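Side-chain contact in general odorant-binding protein 28a (Drosophila melanogaster, PDB 6QQ4), which probably binds small hydrophobic odorants and pheromones as a secreted, all-helical carrier protein of the PBP/GOBP family: residues L81-A84 against L85-D89. Numbering follows the deposited sequence.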
# COMPACT_ATOMS: atom_id res chain seq x y z
N LEU A 81 13.97 -5.45 1.11
CA LEU A 81 13.23 -5.34 2.35
C LEU A 81 13.72 -4.17 3.15
O LEU A 81 12.93 -3.43 3.72
CB LEU A 81 13.36 -6.63 3.16
CG LEU A 81 12.27 -7.03 4.14
CD1 LEU A 81 10.92 -6.58 3.66
CD2 LEU A 81 12.30 -8.55 4.27
N LYS A 82 15.04 -3.99 3.18
CA LYS A 82 15.63 -2.89 3.93
C LYS A 82 15.11 -1.56 3.40
O LYS A 82 14.77 -0.68 4.17
CB LYS A 82 17.16 -2.93 3.86
CG LYS A 82 17.84 -1.76 4.55
CD LYS A 82 19.36 -1.75 4.31
CE LYS A 82 19.70 -1.69 2.81
NZ LYS A 82 19.08 -0.52 2.09
N ILE A 83 15.04 -1.43 2.08
CA ILE A 83 14.60 -0.18 1.46
C ILE A 83 13.15 0.17 1.81
O ILE A 83 12.84 1.31 2.14
CB ILE A 83 14.74 -0.26 -0.06
CG1 ILE A 83 16.21 -0.42 -0.45
CG2 ILE A 83 14.13 0.98 -0.71
CD1 ILE A 83 16.44 -0.49 -1.94
N ALA A 84 12.27 -0.83 1.74
CA ALA A 84 10.87 -0.65 2.11
C ALA A 84 10.76 -0.13 3.54
O ALA A 84 9.98 0.79 3.82
CB ALA A 84 10.12 -1.95 1.96
N LEU A 85 11.53 -0.73 4.43
CA LEU A 85 11.58 -0.27 5.81
C LEU A 85 11.88 1.22 5.86
O LEU A 85 11.24 1.96 6.60
CB LEU A 85 12.61 -1.05 6.61
CG LEU A 85 12.13 -2.41 7.12
CD1 LEU A 85 13.30 -3.28 7.55
CD2 LEU A 85 11.15 -2.20 8.27
N GLU A 86 12.84 1.65 5.05
CA GLU A 86 13.22 3.05 5.03
C GLU A 86 12.11 3.90 4.41
O GLU A 86 11.89 5.03 4.82
CB GLU A 86 14.53 3.24 4.28
CG GLU A 86 15.69 2.56 4.97
CD GLU A 86 16.95 2.50 4.12
OE1 GLU A 86 17.20 3.45 3.35
OE2 GLU A 86 17.67 1.49 4.22
N ILE A 87 11.41 3.33 3.43
CA ILE A 87 10.29 4.01 2.79
C ILE A 87 9.16 4.23 3.79
O ILE A 87 8.56 5.31 3.82
CB ILE A 87 9.81 3.21 1.56
CG1 ILE A 87 10.87 3.29 0.45
CG2 ILE A 87 8.42 3.71 1.09
CD1 ILE A 87 10.59 2.43 -0.75
N GLY A 88 8.90 3.23 4.62
CA GLY A 88 7.94 3.37 5.71
C GLY A 88 8.25 4.54 6.63
O GLY A 88 7.37 5.34 6.96
N ASP A 89 9.50 4.65 7.05
CA ASP A 89 9.89 5.73 7.95
C ASP A 89 9.79 7.10 7.27
O ASP A 89 9.39 8.09 7.89
CB ASP A 89 11.31 5.51 8.48
CG ASP A 89 11.36 4.50 9.60
OD1 ASP A 89 10.29 4.18 10.16
OD2 ASP A 89 12.47 4.03 9.94
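K82 and E86, one turn apart on the exposed side of helix 78-91, form an i to i+4 salt bridge in which K82 NZ lies 3.3 Å from E86 OE2. The lysine starts out extended, then folds at its last two torsions (chi4 56°), which turns the ammonium back toward E86 OE2. It meets this oxygen on the syn side but 31° out of the carboxylate plane, while K82 CG packs against E86 OE2 at 3.3 Å. Long, flexible charged chains suit this solvent-facing position.

In the backbone of the same helix, the four carbonyls of 81-84 are each taken by the amide four residues on. L81 O receives L85 N at 3.1 Å, and K82 O receives E86 N at 3.2 Å. I83 O and A84 O accept I87 N and G88 N, both at 2.8 Å. A84 offers only a methyl where it touches T74 of helix 66-74; G88, lacking a side chain, takes part through its N-H.

I83 CG2 touches I87 CD1 at 3.8 Å; these branched apolar chains suit a face where I87 also meets F111 of helix 100-117. Regular alpha-helical bonding thus satisfies the backbone, whereas the long, out-of-plane ion pair is probably a modest, solvent-screened addition.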